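Local coordinates for protein malonyl CoA reductase (malonate semialdehyde-forming) (Sulfolobus tokodaii, PDB 2EP5) that probably reduces malonyl-CoA to malonate semialdehyde (3-oxopropanoate) with NADPH, as a member of the aspartate-semialdehyde dehydrogenase family, at residues 122-127 and 156-161; 211-216 and 224-229; 266-271 and 282-287. All coordinates share one frame; numbering follows the deposited sequence.

Interaction 1 of 3, residues 122-127 and 156-161; sequences PEINWE and MSMPIK
I124 sets CG1 anti to its carbonyl carbon (chi1 -48°) and bends again at chi2, so that CD1 drops between M158 and K161, late in and just beyond helix 151-160. I124 CD1 lies 3.6 Å from K161 CB and 3.9 Å from M158 SD, while I124 CG2, the other branch, rests along the lysine chain, 3.8 Å from K161 CD. K161 leaves its backbone with CG anti to N and bends once at chi2 (67°); its methylenes run past the isoleucine in the opposite direction, carrying CE to 3.4 Å from I124 O. Helix 151-160 starts at C151, the predicted acyl-thioester cysteine, and the contact ties the later part of that helix to the short helix 122-125, in a chain segment assigned to the NAD-binding domain. M158 bends at chi2 and chi3 to cross I124 obliquely, its terminal CE 4.4 Å from E123 CD. That carboxylate is bound by a salt bridge to R331, which M158 also touches, and a hydrogen bond from Q273. S157 turns OG into the crowded position between N and carbonyl carbon, where it bonds to A154 O one turn back and stands 3.9 Å from I124 CG1.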
ATOM      1  N   PRO A 122       2.940 -29.117  17.989  1.00 29.45           N
ATOM      2  CA  PRO A 122       2.330 -29.581  19.242  1.00 28.82           C
ATOM      3  C   PRO A 122       0.974 -30.293  19.163  1.00 28.16           C
ATOM      4  O   PRO A 122       0.892 -31.507  19.350  1.00 28.25           O
ATOM      5  CB  PRO A 122       2.291 -28.313  20.084  1.00 30.14           C
ATOM      6  CG  PRO A 122       3.572 -27.652  19.704  1.00 28.67           C
ATOM      7  CD  PRO A 122       3.573 -27.797  18.193  1.00 28.78           C
ATOM      8  N   GLU A 123      -0.083 -29.539  18.897  1.00 27.37           N
ATOM      9  CA  GLU A 123      -1.424 -30.104  18.813  1.00 27.56           C
ATOM     10  C   GLU A 123      -1.549 -31.238  17.797  1.00 27.51           C
ATOM     11  O   GLU A 123      -2.251 -32.218  18.027  1.00 28.41           O
ATOM     12  CB  GLU A 123      -2.442 -29.009  18.456  1.00 27.00           C
ATOM     13  CG  GLU A 123      -2.669 -27.955  19.537  1.00 26.67           C
ATOM     14  CD  GLU A 123      -1.679 -26.803  19.482  1.00 26.43           C
ATOM     15  OE1 GLU A 123      -0.589 -26.967  18.904  1.00 29.10           O
ATOM     16  OE2 GLU A 123      -1.983 -25.729  20.037  1.00 24.06           O
ATOM     17  N   ILE A 124      -0.853 -31.109  16.680  1.00 28.96           N
ATOM     18  CA  ILE A 124      -0.940 -32.092  15.612  1.00 29.60           C
ATOM     19  C   ILE A 124      -0.221 -33.434  15.803  1.00 29.87           C
ATOM     20  O   ILE A 124      -0.819 -34.491  15.586  1.00 28.79           O
ATOM     21  CB  ILE A 124      -0.469 -31.458  14.282  1.00 29.69           C
ATOM     22  CG1 ILE A 124      -1.158 -30.104  14.083  1.00 30.78           C
ATOM     23  CG2 ILE A 124      -0.796 -32.372  13.114  1.00 30.83           C
ATOM     24  CD1 ILE A 124      -2.675 -30.166  14.132  1.00 30.58           C
ATOM     25  N   ASN A 125       1.048 -33.407  16.204  1.00 29.39           N
ATOM     26  CA  ASN A 125       1.792 -34.653  16.351  1.00 28.44           C
ATOM     27  C   ASN A 125       2.805 -34.696  17.493  1.00 27.32           C
ATOM     28  O   ASN A 125       3.960 -35.070  17.286  1.00 26.16           O
ATOM     29  CB  ASN A 125       2.506 -34.973  15.030  1.00 27.06           C
ATOM     30  CG  ASN A 125       3.528 -33.916  14.654  1.00 27.60           C
ATOM     31  OD1 ASN A 125       3.402 -32.755  15.035  1.00 27.03           O
ATOM     32  ND2 ASN A 125       4.537 -34.309  13.894  1.00 29.02           N
ATOM     33  N   TRP A 126       2.379 -34.332  18.698  1.00 26.28           N
ATOM     34  CA  TRP A 126       3.286 -34.362  19.836  1.00 25.21           C
ATOM     35  C   TRP A 126       3.833 -35.769  20.076  1.00 24.89           C
ATOM     36  O   TRP A 126       4.976 -35.934  20.507  1.00 22.90           O
ATOM     37  CB  TRP A 126       2.585 -33.852  21.096  1.00 25.56           C
ATOM     38  CG  TRP A 126       1.319 -34.565  21.439  1.00 26.06           C
ATOM     39  CD1 TRP A 126       0.059 -34.263  21.005  1.00 25.68           C
ATOM     40  CD2 TRP A 126       1.184 -35.691  22.313  1.00 27.22           C
ATOM     41  NE1 TRP A 126      -0.851 -35.128  21.561  1.00 25.53           N
ATOM     42  CE2 TRP A 126      -0.190 -36.016  22.366  1.00 25.70           C
ATOM     43  CE3 TRP A 126       2.091 -36.459  23.056  1.00 27.56           C
ATOM     44  CZ2 TRP A 126      -0.679 -37.074  23.135  1.00 27.10           C
ATOM     45  CZ3 TRP A 126       1.604 -37.513  23.822  1.00 28.29           C
ATOM     46  CH2 TRP A 126       0.229 -37.809  23.854  1.00 27.31           C
ATOM     47  N   GLU A 127       3.014 -36.777  19.773  1.00 25.74           N
ATOM     48  CA  GLU A 127       3.391 -38.177  19.944  1.00 26.80           C
ATOM     49  C   GLU A 127       4.645 -38.535  19.147  1.00 27.39           C
ATOM     50  O   GLU A 127       5.382 -39.459  19.512  1.00 27.70           O
ATOM     51  CB  GLU A 127       2.246 -39.101  19.506  1.00 29.42           C
ATOM     52  CG  GLU A 127       0.934 -38.876  20.241  1.00 35.31           C
ATOM     53  CD  GLU A 127      -0.134 -38.233  19.361  1.00 39.33           C
ATOM     54  OE1 GLU A 127       0.136 -37.173  18.746  1.00 38.10           O
ATOM     55  OE2 GLU A 127      -1.254 -38.793  19.292  1.00 41.39           O
ATOM     56  N   MET A 156      -1.349 -24.667   7.690  1.00 21.75           N
ATOM     57  CA  MET A 156      -2.198 -25.562   6.905  1.00 21.96           C
ATOM     58  C   MET A 156      -2.529 -26.886   7.598  1.00 23.47           C
ATOM     59  O   MET A 156      -3.627 -27.423   7.432  1.00 24.23           O
ATOM     60  CB  MET A 156      -1.533 -25.876   5.567  1.00 23.92           C
ATOM     61  CG  MET A 156      -1.270 -24.676   4.683  1.00 24.92           C
ATOM     62  SD  MET A 156      -2.729 -23.647   4.410  1.00 30.41           S
ATOM     63  CE  MET A 156      -2.002 -22.000   4.677  1.00 28.33           C
ATOM     64  N   SER A 157      -1.585 -27.416   8.373  1.00 23.56           N
ATOM     65  CA  SER A 157      -1.793 -28.691   9.050  1.00 23.11           C
ATOM     66  C   SER A 157      -2.889 -28.681  10.106  1.00 24.98           C
ATOM     67  O   SER A 157      -3.508 -29.712  10.365  1.00 25.26           O
ATOM     68  CB  SER A 157      -0.484 -29.176   9.683  1.00 23.37           C
ATOM     69  OG  SER A 157      -0.054 -28.326  10.734  1.00 24.21           O
ATOM     70  N   MET A 158      -3.139 -27.520  10.710  1.00 25.50           N
ATOM     71  CA  MET A 158      -4.153 -27.415  11.754  1.00 25.25           C
ATOM     72  C   MET A 158      -5.533 -27.933  11.342  1.00 25.04           C
ATOM     73  O   MET A 158      -6.093 -28.805  12.006  1.00 25.72           O
ATOM     74  CB  MET A 158      -4.271 -25.968  12.239  1.00 25.97           C
ATOM     75  CG  MET A 158      -2.981 -25.401  12.804  1.00 29.47           C
ATOM     76  SD  MET A 158      -2.413 -26.315  14.245  1.00 34.39           S
ATOM     77  CE  MET A 158      -3.318 -25.494  15.558  1.00 34.93           C
ATOM     78  N   PRO A 159      -6.104 -27.404  10.247  1.00 23.36           N
ATOM     79  CA  PRO A 159      -7.426 -27.891   9.848  1.00 22.32           C
ATOM     80  C   PRO A 159      -7.424 -29.285   9.219  1.00 22.41           C
ATOM     81  O   PRO A 159      -8.415 -30.007   9.302  1.00 23.57           O
ATOM     82  CB  PRO A 159      -7.908 -26.813   8.884  1.00 20.77           C
ATOM     83  CG  PRO A 159      -6.657 -26.380   8.229  1.00 22.09           C
ATOM     84  CD  PRO A 159      -5.664 -26.303   9.372  1.00 22.97           C
ATOM     85  N   ILE A 160      -6.310 -29.658   8.600  1.00 20.79           N
ATOM     86  CA  ILE A 160      -6.179 -30.946   7.948  1.00 20.70           C
ATOM     87  C   ILE A 160      -6.151 -32.144   8.905  1.00 24.11           C
ATOM     88  O   ILE A 160      -6.823 -33.149   8.660  1.00 22.38           O
ATOM     89  CB  ILE A 160      -4.914 -30.969   7.061  1.00 21.02           C
ATOM     90  CG1 ILE A 160      -5.119 -30.051   5.856  1.00 20.84           C
ATOM     91  CG2 ILE A 160      -4.613 -32.389   6.590  1.00 20.40           C
ATOM     92  CD1 ILE A 160      -3.899 -29.923   4.973  1.00 20.19           C
ATOM     93  N   LYS A 161      -5.381 -32.041   9.986  1.00 25.07           N
ATOM     94  CA  LYS A 161      -5.269 -33.130  10.958  1.00 25.87           C
ATOM     95  C   LYS A 161      -6.620 -33.692  11.407  1.00 26.20           C
ATOM     96  O   LYS A 161      -6.895 -34.882  11.238  1.00 26.13           O
ATOM     97  CB  LYS A 161      -4.470 -32.667  12.183  1.00 26.37           C
ATOM     98  CG  LYS A 161      -4.376 -33.698  13.299  1.00 23.92           C
ATOM     99  CD  LYS A 161      -3.559 -34.908  12.880  1.00 24.48           C
ATOM    100  CE  LYS A 161      -3.479 -35.924  14.021  1.00 26.66           C
ATOM    101  NZ  LYS A 161      -2.546 -37.037  13.709  1.00 25.11           N
TER

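Interaction 2 of 3, residues 211-216 and 224-229; sequences ELTKLN and IIPANL
One backbone hydrogen bond joins the two segments: A227 N gives its proton to T213 O over 3.0 Å, in the carbonyl plane and on a lone pair, with 155° at the hydrogen. A second polar group closes the helix end on itself. N216, the first residue to leave helical angles, keeps CG anti to its carbonyl carbon (chi1 -64°) and folds its amide back, so that N216 ND2 reaches L212 O at 2.6 Å on a carbonyl lone pair; the same oxygen also accepts from N216 N. Helix 204-215 thus ends against the chain returning from the two-stranded hairpin 218-219/224-225, all within the family's dimerisation domain. The van der Waals contacts follow this return. T213 CG2, anti to the backbone N, makes an apolar contact with P226 CB at 3.3 Å, and A227 CB sits 3.3 Å from N216 O. L229 crosses N216 at about a right angle, its CD1 3.6 Å from N216 ND2. An alanine here, in place of N216, would lose the side-chain ND2 bond to L212 O, though not the backbone one, and would probably leave L229 CD1 less well packed at the helix end. K214, fully extended, passes its CE 3.9 Å from I224 CD1, before its ammonium group is held by the backbone oxygens of R112, D114 and V117.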
ATOM      1  N   GLU A 211       6.245 -31.670   3.959  1.00 22.47           N
ATOM      2  CA  GLU A 211       6.143 -31.517   5.408  1.00 21.68           C
ATOM      3  C   GLU A 211       4.759 -31.862   5.935  1.00 20.06           C
ATOM      4  O   GLU A 211       4.622 -32.417   7.020  1.00 20.15           O
ATOM      5  CB  GLU A 211       6.522 -30.094   5.818  1.00 20.99           C
ATOM      6  CG  GLU A 211       8.016 -29.844   5.783  1.00 21.87           C
ATOM      7  CD  GLU A 211       8.381 -28.411   6.134  1.00 23.18           C
ATOM      8  OE1 GLU A 211       7.756 -27.843   7.053  1.00 20.31           O
ATOM      9  OE2 GLU A 211       9.300 -27.860   5.499  1.00 23.06           O
ATOM     10  N   LEU A 212       3.732 -31.540   5.162  1.00 20.13           N
ATOM     11  CA  LEU A 212       2.364 -31.847   5.569  1.00 22.34           C
ATOM     12  C   LEU A 212       2.220 -33.377   5.698  1.00 23.86           C
ATOM     13  O   LEU A 212       1.456 -33.881   6.530  1.00 24.39           O
ATOM     14  CB  LEU A 212       1.392 -31.289   4.525  1.00 21.31           C
ATOM     15  CG  LEU A 212       0.182 -30.462   4.984  1.00 21.69           C
ATOM     16  CD1 LEU A 212       0.576 -29.461   6.044  1.00 19.01           C
ATOM     17  CD2 LEU A 212      -0.421 -29.765   3.776  1.00 16.42           C
ATOM     18  N   THR A 213       2.977 -34.105   4.878  1.00 22.52           N
ATOM     19  CA  THR A 213       2.968 -35.569   4.888  1.00 21.90           C
ATOM     20  C   THR A 213       3.517 -36.141   6.204  1.00 21.76           C
ATOM     21  O   THR A 213       3.022 -37.155   6.716  1.00 20.86           O
ATOM     22  CB  THR A 213       3.805 -36.117   3.706  1.00 21.77           C
ATOM     23  OG1 THR A 213       3.019 -36.076   2.508  1.00 21.94           O
ATOM     24  CG2 THR A 213       4.248 -37.517   3.968  1.00 20.58           C
ATOM     25  N   LYS A 214       4.535 -35.487   6.755  1.00 19.96           N
ATOM     26  CA  LYS A 214       5.132 -35.933   8.007  1.00 18.96           C
ATOM     27  C   LYS A 214       4.341 -35.451   9.220  1.00 19.66           C
ATOM     28  O   LYS A 214       4.178 -36.182  10.191  1.00 19.20           O
ATOM     29  CB  LYS A 214       6.572 -35.440   8.103  1.00 17.66           C
ATOM     30  CG  LYS A 214       7.344 -36.018   9.274  1.00 18.40           C
ATOM     31  CD  LYS A 214       8.802 -35.589   9.205  1.00 16.90           C
ATOM     32  CE  LYS A 214       9.618 -36.205  10.324  1.00 16.69           C
ATOM     33  NZ  LYS A 214      11.055 -35.868  10.164  1.00 15.92           N
ATOM     34  N   LEU A 215       3.850 -34.216   9.166  1.00 22.38           N
ATOM     35  CA  LEU A 215       3.071 -33.662  10.270  1.00 23.00           C
ATOM     36  C   LEU A 215       1.817 -34.481  10.544  1.00 24.49           C
ATOM     37  O   LEU A 215       1.410 -34.643  11.699  1.00 25.09           O
ATOM     38  CB  LEU A 215       2.672 -32.223   9.960  1.00 21.19           C
ATOM     39  CG  LEU A 215       3.842 -31.241   9.941  1.00 23.13           C
ATOM     40  CD1 LEU A 215       3.384 -29.909   9.360  1.00 19.43           C
ATOM     41  CD2 LEU A 215       4.400 -31.081  11.360  1.00 18.31           C
ATOM     42  N   ASN A 216       1.214 -35.003   9.480  1.00 23.47           N
ATOM     43  CA  ASN A 216      -0.005 -35.792   9.603  1.00 25.32           C
ATOM     44  C   ASN A 216       0.263 -37.284   9.634  1.00 25.92           C
ATOM     45  O   ASN A 216      -0.667 -38.084   9.595  1.00 25.66           O
ATOM     46  CB  ASN A 216      -0.945 -35.471   8.443  1.00 26.91           C
ATOM     47  CG  ASN A 216      -1.408 -34.032   8.456  1.00 26.71           C
ATOM     48  OD1 ASN A 216      -2.182 -33.630   9.324  1.00 28.48           O
ATOM     49  ND2 ASN A 216      -0.925 -33.243   7.502  1.00 25.29           N
ATOM     50  N   ILE A 224       7.924 -42.938  11.882  1.00 29.04           N
ATOM     51  CA  ILE A 224       6.769 -42.221  11.384  1.00 27.56           C
ATOM     52  C   ILE A 224       6.326 -42.694  10.014  1.00 25.61           C
ATOM     53  O   ILE A 224       7.080 -42.612   9.049  1.00 24.38           O
ATOM     54  CB  ILE A 224       7.054 -40.716  11.286  1.00 27.10           C
ATOM     55  CG1 ILE A 224       7.263 -40.140  12.686  1.00 25.49           C
ATOM     56  CG2 ILE A 224       5.904 -40.017  10.567  1.00 26.78           C
ATOM     57  CD1 ILE A 224       7.729 -38.714  12.676  1.00 28.35           C
ATOM     58  N   ILE A 225       5.100 -43.192   9.938  1.00 24.30           N
ATOM     59  CA  ILE A 225       4.546 -43.618   8.666  1.00 23.99           C
ATOM     60  C   ILE A 225       3.902 -42.381   8.049  1.00 23.27           C
ATOM     61  O   ILE A 225       2.888 -41.887   8.542  1.00 23.02           O
ATOM     62  CB  ILE A 225       3.475 -44.704   8.846  1.00 26.01           C
ATOM     63  CG1 ILE A 225       4.124 -45.993   9.353  1.00 26.51           C
ATOM     64  CG2 ILE A 225       2.752 -44.943   7.518  1.00 27.44           C
ATOM     65  CD1 ILE A 225       5.221 -46.519   8.437  1.00 28.31           C
ATOM     66  N   PRO A 226       4.488 -41.863   6.962  1.00 23.10           N
ATOM     67  CA  PRO A 226       3.981 -40.672   6.271  1.00 23.89           C
ATOM     68  C   PRO A 226       2.525 -40.808   5.860  1.00 25.56           C
ATOM     69  O   PRO A 226       2.131 -41.838   5.316  1.00 26.57           O
ATOM     70  CB  PRO A 226       4.905 -40.557   5.059  1.00 21.72           C
ATOM     71  CG  PRO A 226       6.183 -41.167   5.551  1.00 23.05           C
ATOM     72  CD  PRO A 226       5.678 -42.393   6.275  1.00 22.56           C
ATOM     73  N   ALA A 227       1.724 -39.782   6.126  1.00 26.49           N
ATOM     74  CA  ALA A 227       0.317 -39.829   5.740  1.00 29.99           C
ATOM     75  C   ALA A 227       0.244 -39.737   4.222  1.00 30.66           C
ATOM     76  O   ALA A 227       1.062 -39.065   3.597  1.00 29.71           O
ATOM     77  CB  ALA A 227      -0.458 -38.674   6.370  1.00 28.59           C
ATOM     78  N   ASN A 228      -0.727 -40.420   3.628  1.00 32.75           N
ATOM     79  CA  ASN A 228      -0.875 -40.384   2.181  1.00 35.59           C
ATOM     80  C   ASN A 228      -1.630 -39.127   1.760  1.00 34.25           C
ATOM     81  O   ASN A 228      -2.862 -39.108   1.744  1.00 35.57           O
ATOM     82  CB  ASN A 228      -1.626 -41.619   1.684  1.00 39.61           C
ATOM     83  CG  ASN A 228      -1.798 -41.623   0.173  1.00 44.74           C
ATOM     84  OD1 ASN A 228      -2.453 -40.742  -0.401  1.00 48.68           O
ATOM     85  ND2 ASN A 228      -1.203 -42.615  -0.484  1.00 46.54           N
ATOM     86  N   LEU A 229      -0.891 -38.077   1.427  1.00 31.42           N
ATOM     87  CA  LEU A 229      -1.517 -36.831   1.007  1.00 30.42           C
ATOM     88  C   LEU A 229      -1.015 -36.403  -0.363  1.00 30.21           C
ATOM     89  O   LEU A 229       0.153 -36.039  -0.532  1.00 32.15           O
ATOM     90  CB  LEU A 229      -1.250 -35.726   2.036  1.00 28.86           C
ATOM     91  CG  LEU A 229      -1.874 -35.931   3.424  1.00 28.29           C
ATOM     92  CD1 LEU A 229      -1.357 -34.875   4.371  1.00 26.16           C
ATOM     93  CD2 LEU A 229      -3.397 -35.876   3.338  1.00 25.66           C
TER

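Interaction 3 of 3, residues 266-271 and 282-287; sequences KNFKSL and KQPIIV
K266, the last residue of helix 258-266, meets the other segment with its backbone and CB. V287 CG2 approaches K266 CB to 4.1 Å, and the side chain of Q283 lies across K266 O. Q283 starts with CG anti to its backbone N and stays extended, which carries its amide past that carbonyl. Q283 NE2 comes within 3.2 Å of K266 O at an angle too poor for a hydrogen bond; NE2 donates instead to I285 O, 2.5 Å away and close to the plane of the amide, so the glutamine side chain folds back onto the start of strand 285-287. F268 provides the apolar centre. With CG anti to N (chi1 -177°), its ring leans obliquely against two side chains: F268 CD2 is 3.6 Å from I285 CD1 and 3.9 Å from P284 CG. The proline crosses the phenylalanine at about a right angle, and P284 CG also abuts F268 O at 3.2 Å. K269 follows, its chain bent only at chi4, bringing CE to 4.0 Å from K282 O. S270 stands at the N-cap position of helix 271-274, yet its side chain makes no capping bond; S270 OG hydrogen-bonds to E123 O. Residues 266-269 run at 150° to 282-287, but no hydrogen bond joins the segments, both within the family's dimerisation domain. Strand 285-287 instead pairs in parallel with strand 308-316, as the outermost strand of the mixed sheet within this chain, through bonds of P284 and I286 to V308 and of I286 to V310, while F268 also packs on E123 and I124 of helix 122-125.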
ATOM      1  N   LYS A 266     -13.926 -26.647  15.625  1.00 29.42           N
ATOM      2  CA  LYS A 266     -14.089 -25.721  16.741  1.00 31.89           C
ATOM      3  C   LYS A 266     -13.844 -26.393  18.087  1.00 31.70           C
ATOM      4  O   LYS A 266     -13.479 -25.739  19.060  1.00 31.28           O
ATOM      5  CB  LYS A 266     -15.493 -25.098  16.722  1.00 34.78           C
ATOM      6  CG  LYS A 266     -16.620 -26.066  17.024  1.00 39.04           C
ATOM      7  CD  LYS A 266     -17.990 -25.412  16.883  1.00 42.65           C
ATOM      8  CE  LYS A 266     -18.279 -24.404  17.996  1.00 45.20           C
ATOM      9  NZ  LYS A 266     -17.414 -23.189  17.951  1.00 46.78           N
ATOM     10  N   ASN A 267     -14.044 -27.703  18.135  1.00 31.56           N
ATOM     11  CA  ASN A 267     -13.842 -28.464  19.360  1.00 31.84           C
ATOM     12  C   ASN A 267     -12.480 -29.141  19.405  1.00 31.77           C
ATOM     13  O   ASN A 267     -12.194 -29.883  20.343  1.00 33.29           O
ATOM     14  CB  ASN A 267     -14.921 -29.538  19.501  1.00 32.15           C
ATOM     15  CG  ASN A 267     -16.261 -28.970  19.916  1.00 34.07           C
ATOM     16  OD1 ASN A 267     -17.276 -29.660  19.842  1.00 34.84           O
ATOM     17  ND2 ASN A 267     -16.271 -27.712  20.365  1.00 33.53           N
ATOM     18  N   PHE A 268     -11.642 -28.898  18.403  1.00 30.56           N
ATOM     19  CA  PHE A 268     -10.329 -29.532  18.388  1.00 30.04           C
ATOM     20  C   PHE A 268      -9.412 -29.055  19.501  1.00 30.09           C
ATOM     21  O   PHE A 268      -9.050 -27.879  19.561  1.00 30.13           O
ATOM     22  CB  PHE A 268      -9.620 -29.309  17.053  1.00 28.93           C
ATOM     23  CG  PHE A 268      -8.285 -30.006  16.959  1.00 31.01           C
ATOM     24  CD1 PHE A 268      -8.206 -31.400  17.014  1.00 30.99           C
ATOM     25  CD2 PHE A 268      -7.105 -29.273  16.823  1.00 29.38           C
ATOM     26  CE1 PHE A 268      -6.970 -32.053  16.932  1.00 30.03           C
ATOM     27  CE2 PHE A 268      -5.867 -29.912  16.741  1.00 28.79           C
ATOM     28  CZ  PHE A 268      -5.798 -31.305  16.795  1.00 31.36           C
ATOM     29  N   LYS A 269      -9.046 -29.985  20.378  1.00 30.89           N
ATOM     30  CA  LYS A 269      -8.134 -29.718  21.485  1.00 32.77           C
ATOM     31  C   LYS A 269      -7.169 -30.890  21.552  1.00 32.32           C
ATOM     32  O   LYS A 269      -7.501 -31.997  21.135  1.00 32.82           O
ATOM     33  CB  LYS A 269      -8.879 -29.599  22.817  1.00 33.93           C
ATOM     34  CG  LYS A 269      -9.685 -28.325  22.981  1.00 36.77           C
ATOM     35  CD  LYS A 269     -10.113 -28.151  24.429  1.00 39.93           C
ATOM     36  CE  LYS A 269     -11.233 -27.139  24.562  1.00 41.08           C
ATOM     37  NZ  LYS A 269     -12.488 -27.655  23.936  1.00 43.32           N
ATOM     38  N   SER A 270      -5.975 -30.650  22.073  1.00 31.29           N
ATOM     39  CA  SER A 270      -4.984 -31.707  22.165  1.00 30.58           C
ATOM     40  C   SER A 270      -4.274 -31.629  23.514  1.00 30.68           C
ATOM     41  O   SER A 270      -4.742 -30.946  24.426  1.00 30.27           O
ATOM     42  CB  SER A 270      -3.987 -31.573  21.011  1.00 29.62           C
ATOM     43  OG  SER A 270      -3.128 -32.691  20.938  1.00 30.83           O
ATOM     44  N   LEU A 271      -3.146 -32.325  23.631  1.00 31.30           N
ATOM     45  CA  LEU A 271      -2.367 -32.356  24.866  1.00 31.97           C
ATOM     46  C   LEU A 271      -1.978 -30.972  25.378  1.00 32.61           C
ATOM     47  O   LEU A 271      -2.060 -30.706  26.580  1.00 32.81           O
ATOM     48  CB  LEU A 271      -1.116 -33.217  24.671  1.00 32.13           C
ATOM     49  CG  LEU A 271      -0.167 -33.383  25.864  1.00 33.67           C
ATOM     50  CD1 LEU A 271       0.538 -34.730  25.774  1.00 33.27           C
ATOM     51  CD2 LEU A 271       0.840 -32.243  25.892  1.00 32.52           C
ATOM     52  N   LYS A 282      -6.333 -21.615  24.040  1.00 29.37           N
ATOM     53  CA  LYS A 282      -7.477 -22.383  24.535  1.00 30.77           C
ATOM     54  C   LYS A 282      -8.186 -23.137  23.405  1.00 31.71           C
ATOM     55  O   LYS A 282      -8.655 -24.259  23.598  1.00 30.80           O
ATOM     56  CB  LYS A 282      -8.486 -21.470  25.235  1.00 33.75           C
ATOM     57  CG  LYS A 282      -8.402 -21.437  26.753  1.00 36.60           C
ATOM     58  CD  LYS A 282      -7.258 -20.570  27.249  1.00 41.13           C
ATOM     59  CE  LYS A 282      -7.428 -20.227  28.735  1.00 42.51           C
ATOM     60  NZ  LYS A 282      -8.687 -19.455  29.000  1.00 41.33           N
ATOM     61  N   GLN A 283      -8.283 -22.507  22.235  1.00 32.78           N
ATOM     62  CA  GLN A 283      -8.919 -23.128  21.071  1.00 32.72           C
ATOM     63  C   GLN A 283      -7.987 -22.911  19.879  1.00 30.41           C
ATOM     64  O   GLN A 283      -8.031 -21.867  19.232  1.00 32.43           O
ATOM     65  CB  GLN A 283     -10.287 -22.490  20.793  1.00 34.48           C
ATOM     66  CG  GLN A 283     -11.177 -23.359  19.910  1.00 40.59           C
ATOM     67  CD  GLN A 283     -12.509 -22.710  19.553  1.00 43.51           C
ATOM     68  OE1 GLN A 283     -13.229 -22.208  20.424  1.00 47.23           O
ATOM     69  NE2 GLN A 283     -12.851 -22.734  18.267  1.00 40.10           N
ATOM     70  N   PRO A 284      -7.134 -23.904  19.569  1.00 28.02           N
ATOM     71  CA  PRO A 284      -6.181 -23.809  18.455  1.00 25.52           C
ATOM     72  C   PRO A 284      -6.800 -23.511  17.098  1.00 24.69           C
ATOM     73  O   PRO A 284      -6.129 -23.002  16.203  1.00 25.07           O
ATOM     74  CB  PRO A 284      -5.464 -25.154  18.500  1.00 23.55           C
ATOM     75  CG  PRO A 284      -6.518 -26.070  19.030  1.00 25.88           C
ATOM     76  CD  PRO A 284      -7.133 -25.261  20.139  1.00 24.88           C
ATOM     77  N   ILE A 285      -8.078 -23.828  16.948  1.00 23.91           N
ATOM     78  CA  ILE A 285      -8.773 -23.573  15.699  1.00 25.31           C
ATOM     79  C   ILE A 285     -10.065 -22.816  15.972  1.00 26.02           C
ATOM     80  O   ILE A 285     -10.897 -23.253  16.764  1.00 26.17           O
ATOM     81  CB  ILE A 285      -9.124 -24.883  14.965  1.00 24.97           C
ATOM     82  CG1 ILE A 285      -7.848 -25.692  14.688  1.00 23.47           C
ATOM     83  CG2 ILE A 285      -9.852 -24.558  13.664  1.00 23.13           C
ATOM     84  CD1 ILE A 285      -8.102 -27.111  14.151  1.00 24.57           C
ATOM     85  N   ILE A 286     -10.220 -21.669  15.325  1.00 26.68           N
ATOM     86  CA  ILE A 286     -11.420 -20.856  15.478  1.00 26.51           C
ATOM     87  C   ILE A 286     -12.206 -20.912  14.172  1.00 28.03           C
ATOM     88  O   ILE A 286     -11.635 -20.741  13.089  1.00 28.93           O
ATOM     89  CB  ILE A 286     -11.074 -19.378  15.754  1.00 26.68           C
ATOM     90  CG1 ILE A 286     -10.360 -19.246  17.096  1.00 27.06           C
ATOM     91  CG2 ILE A 286     -12.342 -18.529  15.727  1.00 24.43           C
ATOM     92  CD1 ILE A 286      -9.803 -17.848  17.355  1.00 27.72           C
ATOM     93  N   VAL A 287     -13.509 -21.156  14.270  1.00 27.90           N
ATOM     94  CA  VAL A 287     -14.353 -21.203  13.078  1.00 25.77           C
ATOM     95  C   VAL A 287     -15.232 -19.953  13.021  1.00 27.07           C
ATOM     96  O   VAL A 287     -15.892 -19.585  13.996  1.00 27.16           O
ATOM     97  CB  VAL A 287     -15.242 -22.468  13.064  1.00 24.66           C
ATOM     98  CG1 VAL A 287     -16.167 -22.440  11.864  1.00 21.83           C
ATOM     99  CG2 VAL A 287     -14.367 -23.720  13.008  1.00 23.12           C
TER

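Interaction 1 lies between the other two, its centre about 11 Å from each of theirs, whereas the centres of interactions 2 and 3 are about 21 Å apart and these two do not touch. Toward interaction 2, I124 CG2 and N125 CB both rest 3.5 Å from L215 O, and I160 packs on L212. Toward interaction 3, W126 packs on L271, and M158 O lies 3.4 Å from I285 CD1. Interactions 1 and 2 both approach the predicted active site: side chain to side chain, C151 is about 10 Å from S157 and about 11 Å from L212, and H244 about 11 Å from M158 and about 12 Å from L212. Interaction 3 lies away from both predicted active-site residues.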